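Inactive glucansucrase (Lactobacillus reuteri, PDB 5JBD) is an inactive member of glycoside hydrolase family 70, the glucansucrase family, built around a TIM-type barrel and carrying a bound calcium ion. Local coordinates at residues 164-176 and 844-856. Residues are numbered along the deposited sequence; the frame is centred on the assembly and turned at random.
Sequences VPELSASSELSLQ and TSLQNIGIGLAVK
Glu-172 drives its carboxylate into the turn 848-850 and gathers three backbone N-H groups. OE1 takes Asn-848 N at 2.8 Å on its syn side. OE2 takes Ile-849 N and Gly-850 N, both at 2.9 Å and from the same face of the carboxylate. Tyr-786 OH adds a bond to OE2, so the buried carboxylate is held by four bonds, which probably stabilise its negative charge. The extended chain beyond CG (chi2 -179°) carries the carboxylate that far. Leu-846 CB comes to 3.3 Å from Glu-172 OE1, and its CD1 lies beside Glu-172 CB. Ser-171 OG receives Ile-851 N in a nearly straight bond (173°). Gly-850 packs tightly here: its CA lies 3.1 Å from Ser-168 O, and with no side chain in the way the two backbones meet directly. Gly-852 N closes the row on Glu-166 O.

The margins are looser. A water bridges Glu-166 OE1 and Gly-852 O. Farther along, the side chain of exposed Asn-848 brushes Ala-169, ND2 to CB 3.7 Å.

The contact joins the loop after helix 151-162 to the chain leaving strand 841-845. Strand 784-791 packs against Ile-849, Ile-851 and Leu-853, while helix 90-101 touches Glu-166 through Val-92.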
ATOM      1  N   VAL A 164      29.504   8.509   9.585  1.00 35.94           N
ATOM      2  CA  VAL A 164      29.353   9.883  10.080  1.00 36.73           C
ATOM      3  C   VAL A 164      27.857  10.187  10.197  1.00 34.89           C
ATOM      4  O   VAL A 164      27.168  10.225   9.177  1.00 33.90           O
ATOM      5  CB  VAL A 164      30.029  10.900   9.122  1.00 36.44           C
ATOM      6  CG1 VAL A 164      29.917  12.320   9.666  1.00 37.15           C
ATOM      7  CG2 VAL A 164      31.479  10.517   8.890  1.00 37.40           C
ATOM      8  N   PRO A 165      27.346  10.379  11.431  1.00 36.56           N
ATOM      9  CA  PRO A 165      25.901  10.589  11.615  1.00 36.58           C
ATOM     10  C   PRO A 165      25.282  11.605  10.662  1.00 36.86           C
ATOM     11  O   PRO A 165      24.293  11.283   9.993  1.00 37.05           O
ATOM     12  CB  PRO A 165      25.805  11.068  13.070  1.00 37.57           C
ATOM     13  CG  PRO A 165      26.911  10.333  13.751  1.00 38.68           C
ATOM     14  CD  PRO A 165      28.033  10.243  12.733  1.00 37.78           C
ATOM     15  N   GLU A 166      25.862  12.801  10.564  1.00 36.85           N
ATOM     16  CA  GLU A 166      25.255  13.844   9.724  1.00 37.42           C
ATOM     17  C   GLU A 166      25.278  13.574   8.201  1.00 35.78           C
ATOM     18  O   GLU A 166      24.526  14.211   7.456  1.00 36.24           O
ATOM     19  CB  GLU A 166      25.790  15.234  10.079  1.00 38.62           C
ATOM     20  CG  GLU A 166      27.212  15.512   9.646  1.00 41.14           C
ATOM     21  CD  GLU A 166      27.799  16.682  10.396  1.00 41.34           C
ATOM     22  OE1 GLU A 166      27.466  17.833  10.036  1.00 42.58           O
ATOM     23  OE2 GLU A 166      28.584  16.442  11.332  1.00 43.16           O
ATOM     24  N   LEU A 167      26.081  12.609   7.749  1.00 35.10           N
ATOM     25  CA  LEU A 167      26.140  12.220   6.331  1.00 34.35           C
ATOM     26  C   LEU A 167      25.485  10.862   6.065  1.00 33.86           C
ATOM     27  O   LEU A 167      25.735  10.235   5.027  1.00 33.53           O
ATOM     28  CB  LEU A 167      27.610  12.203   5.844  1.00 34.80           C
ATOM     29  CG  LEU A 167      28.475  13.405   6.233  1.00 35.89           C
ATOM     30  CD1 LEU A 167      29.901  13.225   5.711  1.00 36.34           C
ATOM     31  CD2 LEU A 167      27.869  14.704   5.717  1.00 36.10           C
ATOM     32  N   SER A 168      24.622  10.413   6.984  1.00 33.96           N
ATOM     33  CA  SER A 168      24.011   9.094   6.883  1.00 33.87           C
ATOM     34  C   SER A 168      22.700   9.059   7.664  1.00 34.21           C
ATOM     35  O   SER A 168      22.301  10.054   8.273  1.00 34.11           O
ATOM     36  CB  SER A 168      24.978   8.020   7.393  1.00 34.08           C
ATOM     37  OG  SER A 168      25.359   8.265   8.736  1.00 36.27           O
ATOM     38  N   ALA A 169      22.047   7.902   7.632  1.00 34.65           N
ATOM     39  CA  ALA A 169      20.675   7.740   8.102  1.00 34.47           C
ATOM     40  C   ALA A 169      20.404   8.251   9.517  1.00 34.60           C
ATOM     41  O   ALA A 169      19.403   8.929   9.732  1.00 32.05           O
ATOM     42  CB  ALA A 169      20.255   6.275   7.989  1.00 34.53           C
ATOM     43  N   SER A 170      21.312   7.984  10.456  1.00 35.37           N
ATOM     44  CA  SER A 170      21.015   8.233  11.878  1.00 36.29           C
ATOM     45  C   SER A 170      20.645   9.687  12.217  1.00 36.48           C
ATOM     46  O   SER A 170      19.804   9.917  13.086  1.00 35.09           O
ATOM     47  CB  SER A 170      22.146   7.741  12.792  1.00 38.14           C
ATOM     48  OG  SER A 170      23.317   8.506  12.627  1.00 39.22           O
ATOM     49  N   SER A 171      21.231  10.666  11.529  1.00 34.36           N
ATOM     50  CA  SER A 171      20.889  12.084  11.780  1.00 34.56           C
ATOM     51  C   SER A 171      19.449  12.470  11.384  1.00 32.52           C
ATOM     52  O   SER A 171      18.988  13.535  11.757  1.00 31.02           O
ATOM     53  CB  SER A 171      21.865  13.038  11.069  1.00 34.34           C
ATOM     54  OG  SER A 171      21.831  12.853   9.668  1.00 34.93           O
ATOM     55  N   GLU A 172      18.763  11.626  10.614  1.00 31.93           N
ATOM     56  CA  GLU A 172      17.363  11.878  10.256  1.00 31.67           C
ATOM     57  C   GLU A 172      16.394  11.660  11.431  1.00 33.06           C
ATOM     58  O   GLU A 172      15.257  12.132  11.383  1.00 31.25           O
ATOM     59  CB  GLU A 172      16.968  11.020   9.060  1.00 30.90           C
ATOM     60  CG  GLU A 172      17.783  11.352   7.811  1.00 30.85           C
ATOM     61  CD  GLU A 172      17.382  10.528   6.596  1.00 31.87           C
ATOM     62  OE1 GLU A 172      16.675   9.503   6.757  1.00 29.85           O
ATOM     63  OE2 GLU A 172      17.786  10.907   5.468  1.00 30.60           O
ATOM     64  N   LEU A 173      16.859  10.936  12.455  1.00 35.50           N
ATOM     65  CA  LEU A 173      16.159  10.737  13.736  1.00 36.28           C
ATOM     66  C   LEU A 173      14.970   9.781  13.627  1.00 35.64           C
ATOM     67  O   LEU A 173      13.829  10.157  13.867  1.00 36.73           O
ATOM     68  CB  LEU A 173      15.752  12.074  14.373  1.00 37.34           C
ATOM     69  CG  LEU A 173      16.847  13.126  14.563  1.00 39.94           C
ATOM     70  CD1 LEU A 173      16.227  14.408  15.103  1.00 41.12           C
ATOM     71  CD2 LEU A 173      17.948  12.642  15.495  1.00 40.32           C
ATOM     72  N   SER A 174      15.252   8.539  13.242  1.00 35.68           N
ATOM     73  CA  SER A 174      14.235   7.489  13.209  1.00 34.84           C
ATOM     74  C   SER A 174      13.776   7.147  14.614  1.00 33.99           C
ATOM     75  O   SER A 174      14.575   7.093  15.538  1.00 32.51           O
ATOM     76  CB  SER A 174      14.768   6.218  12.545  1.00 35.71           C
ATOM     77  OG  SER A 174      13.788   5.185  12.577  1.00 32.11           O
ATOM     78  N   LEU A 175      12.486   6.874  14.755  1.00 33.05           N
ATOM     79  CA  LEU A 175      11.953   6.350  16.010  1.00 36.21           C
ATOM     80  C   LEU A 175      12.520   4.947  16.344  1.00 36.03           C
ATOM     81  O   LEU A 175      12.539   4.555  17.506  1.00 34.18           O
ATOM     82  CB  LEU A 175      10.418   6.349  15.980  1.00 36.35           C
ATOM     83  CG  LEU A 175       9.734   7.707  15.748  1.00 37.82           C
ATOM     84  CD1 LEU A 175       8.240   7.521  15.495  1.00 42.17           C
ATOM     85  CD2 LEU A 175       9.940   8.628  16.932  1.00 40.21           C
ATOM     86  N   GLN A 176      13.011   4.225  15.331  1.00 37.95           N
ATOM     87  CA  GLN A 176      13.733   2.943  15.506  1.00 39.96           C
ATOM     88  C   GLN A 176      14.918   2.987  16.443  1.00 40.94           C
ATOM     89  O   GLN A 176      15.281   1.947  17.018  1.00 41.28           O
ATOM     90  CB  GLN A 176      14.251   2.402  14.171  1.00 42.28           C
ATOM     91  CG  GLN A 176      13.171   1.794  13.287  1.00 46.15           C
ATOM     92  CD  GLN A 176      13.714   1.237  11.960  1.00 50.72           C
ATOM     93  OE1 GLN A 176      13.234   0.215  11.459  1.00 52.27           O
ATOM     94  NE2 GLN A 176      14.739   1.883  11.409  1.00 53.42           N
ATOM     95  N   THR A 844       7.965  13.383   2.705  1.00 25.55           N
ATOM     96  CA  THR A 844       8.437  12.025   2.455  1.00 25.56           C
ATOM     97  C   THR A 844       8.745  11.347   3.767  1.00 26.68           C
ATOM     98  O   THR A 844       9.106  12.015   4.741  1.00 28.41           O
ATOM     99  CB  THR A 844       9.699  11.991   1.543  1.00 25.33           C
ATOM    100  OG1 THR A 844      10.160  10.640   1.374  1.00 25.17           O
ATOM    101  CG2 THR A 844      10.829  12.814   2.136  1.00 26.17           C
ATOM    102  N   SER A 845       8.617  10.019   3.794  1.00 26.55           N
ATOM    103  CA  SER A 845       9.220   9.231   4.856  1.00 27.55           C
ATOM    104  C   SER A 845      10.741   9.385   4.773  1.00 28.65           C
ATOM    105  O   SER A 845      11.275   9.727   3.723  1.00 28.54           O
ATOM    106  CB  SER A 845       8.814   7.758   4.782  1.00 28.24           C
ATOM    107  OG  SER A 845       8.994   7.217   3.485  1.00 29.94           O
ATOM    108  N   LEU A 846      11.426   9.171   5.891  1.00 29.08           N
ATOM    109  CA  LEU A 846      12.867   9.405   5.956  1.00 29.63           C
ATOM    110  C   LEU A 846      13.554   8.531   4.909  1.00 30.83           C
ATOM    111  O   LEU A 846      13.234   7.353   4.779  1.00 29.77           O
ATOM    112  CB  LEU A 846      13.414   9.113   7.354  1.00 29.91           C
ATOM    113  CG  LEU A 846      12.755   9.809   8.549  1.00 30.06           C
ATOM    114  CD1 LEU A 846      13.488   9.460   9.838  1.00 31.79           C
ATOM    115  CD2 LEU A 846      12.659  11.318   8.362  1.00 31.17           C
ATOM    116  N   GLN A 847      14.470   9.118   4.132  1.00 30.57           N
ATOM    117  CA  GLN A 847      15.047   8.415   2.982  1.00 30.38           C
ATOM    118  C   GLN A 847      16.415   7.774   3.237  1.00 30.53           C
ATOM    119  O   GLN A 847      17.013   7.212   2.313  1.00 29.83           O
ATOM    120  CB  GLN A 847      15.100   9.361   1.775  1.00 31.55           C
ATOM    121  CG  GLN A 847      13.716   9.766   1.286  1.00 31.02           C
ATOM    122  CD  GLN A 847      13.737  10.467  -0.060  1.00 31.91           C
ATOM    123  OE1 GLN A 847      14.800  10.794  -0.587  1.00 31.73           O
ATOM    124  NE2 GLN A 847      12.555  10.739  -0.611  1.00 30.56           N
ATOM    125  N   ASN A 848      16.896   7.855   4.479  1.00 31.07           N
ATOM    126  CA  ASN A 848      18.159   7.238   4.904  1.00 32.17           C
ATOM    127  C   ASN A 848      19.407   7.813   4.190  1.00 32.01           C
ATOM    128  O   ASN A 848      20.337   7.075   3.894  1.00 31.10           O
ATOM    129  CB  ASN A 848      18.120   5.701   4.731  1.00 32.74           C
ATOM    130  CG  ASN A 848      17.001   5.037   5.518  1.00 33.64           C
ATOM    131  OD1 ASN A 848      16.245   4.237   4.977  1.00 34.82           O
ATOM    132  ND2 ASN A 848      16.896   5.356   6.794  1.00 32.99           N
ATOM    133  N   ILE A 849      19.418   9.125   3.950  1.00 32.67           N
ATOM    134  CA  ILE A 849      20.582   9.806   3.335  1.00 33.07           C
ATOM    135  C   ILE A 849      21.360  10.742   4.266  1.00 33.51           C
ATOM    136  O   ILE A 849      22.562  10.972   4.051  1.00 34.75           O
ATOM    137  CB  ILE A 849      20.189  10.566   2.048  1.00 33.21           C
ATOM    138  CG1 ILE A 849      19.150  11.657   2.328  1.00 32.74           C
ATOM    139  CG2 ILE A 849      19.670   9.582   1.003  1.00 33.66           C
ATOM    140  CD1 ILE A 849      18.788  12.482   1.118  1.00 32.34           C
ATOM    141  N   GLY A 850      20.682  11.304   5.260  1.00 31.21           N
ATOM    142  CA  GLY A 850      21.288  12.195   6.242  1.00 31.71           C
ATOM    143  C   GLY A 850      20.788  13.617   6.099  1.00 31.40           C
ATOM    144  O   GLY A 850      20.484  14.065   4.990  1.00 31.56           O
ATOM    145  N   ILE A 851      20.730  14.325   7.223  1.00 31.82           N
ATOM    146  CA  ILE A 851      20.210  15.694   7.273  1.00 32.53           C
ATOM    147  C   ILE A 851      21.311  16.746   7.093  1.00 33.51           C
ATOM    148  O   ILE A 851      21.001  17.917   6.872  1.00 33.52           O
ATOM    149  CB  ILE A 851      19.401  15.923   8.589  1.00 33.39           C
ATOM    150  CG1 ILE A 851      18.386  17.068   8.460  1.00 34.40           C
ATOM    151  CG2 ILE A 851      20.312  16.202   9.787  1.00 33.96           C
ATOM    152  CD1 ILE A 851      17.401  16.934   7.324  1.00 33.81           C
ATOM    153  N   GLY A 852      22.581  16.324   7.196  1.00 34.37           N
ATOM    154  CA  GLY A 852      23.741  17.220   7.092  1.00 34.16           C
ATOM    155  C   GLY A 852      24.548  17.123   5.811  1.00 33.74           C
ATOM    156  O   GLY A 852      25.705  17.548   5.794  1.00 35.30           O
ATOM    157  N   LEU A 853      23.966  16.570   4.743  1.00 32.69           N
ATOM    158  CA  LEU A 853      24.650  16.486   3.446  1.00 33.18           C
ATOM    159  C   LEU A 853      24.916  17.866   2.853  1.00 34.06           C
ATOM    160  O   LEU A 853      25.965  18.077   2.235  1.00 34.75           O
ATOM    161  CB  LEU A 853      23.861  15.643   2.428  1.00 33.11           C
ATOM    162  CG  LEU A 853      23.752  14.133   2.662  1.00 33.54           C
ATOM    163  CD1 LEU A 853      22.936  13.468   1.560  1.00 34.12           C
ATOM    164  CD2 LEU A 853      25.119  13.486   2.738  1.00 33.81           C
ATOM    165  N   ALA A 854      23.965  18.786   3.038  1.00 34.32           N
ATOM    166  CA  ALA A 854      24.060  20.141   2.480  1.00 34.43           C
ATOM    167  C   ALA A 854      25.239  20.913   3.060  1.00 35.39           C
ATOM    168  O   ALA A 854      25.339  21.069   4.277  1.00 34.98           O
ATOM    169  CB  ALA A 854      22.760  20.898   2.717  1.00 34.90           C
ATOM    170  N   VAL A 855      26.124  21.402   2.180  1.00 35.59           N
ATOM    171  CA  VAL A 855      27.353  22.057   2.608  1.00 37.55           C
ATOM    172  C   VAL A 855      27.059  23.463   3.118  1.00 40.09           C
ATOM    173  O   VAL A 855      26.453  24.277   2.421  1.00 38.54           O
ATOM    174  CB  VAL A 855      28.400  22.119   1.469  1.00 37.22           C
ATOM    175  CG1 VAL A 855      29.639  22.909   1.891  1.00 39.02           C
ATOM    176  CG2 VAL A 855      28.799  20.713   1.032  1.00 36.69           C
ATOM    177  N   LYS A 856      27.487  23.716   4.349  1.00 44.52           N
ATOM    178  CA  LYS A 856      27.496  25.043   4.930  1.00 50.20           C
ATOM    179  C   LYS A 856      28.942  25.460   5.110  1.00 53.95           C
ATOM    180  O   LYS A 856      29.799  24.627   5.423  1.00 58.68           O
ATOM    181  CB  LYS A 856      26.780  25.040   6.282  1.00 51.76           C
ATOM    182  CG  LYS A 856      25.302  24.722   6.176  1.00 53.14           C
ATOM    183  CD  LYS A 856      24.593  24.738   7.522  1.00 56.29           C
ATOM    184  CE  LYS A 856      23.092  24.592   7.322  1.00 57.99           C
ATOM    185  NZ  LYS A 856      22.304  24.442   8.577  1.00 58.89           N
TER
HETATM  186  O   HOH W   1      26.538  19.245   7.805  1.00 39.27           O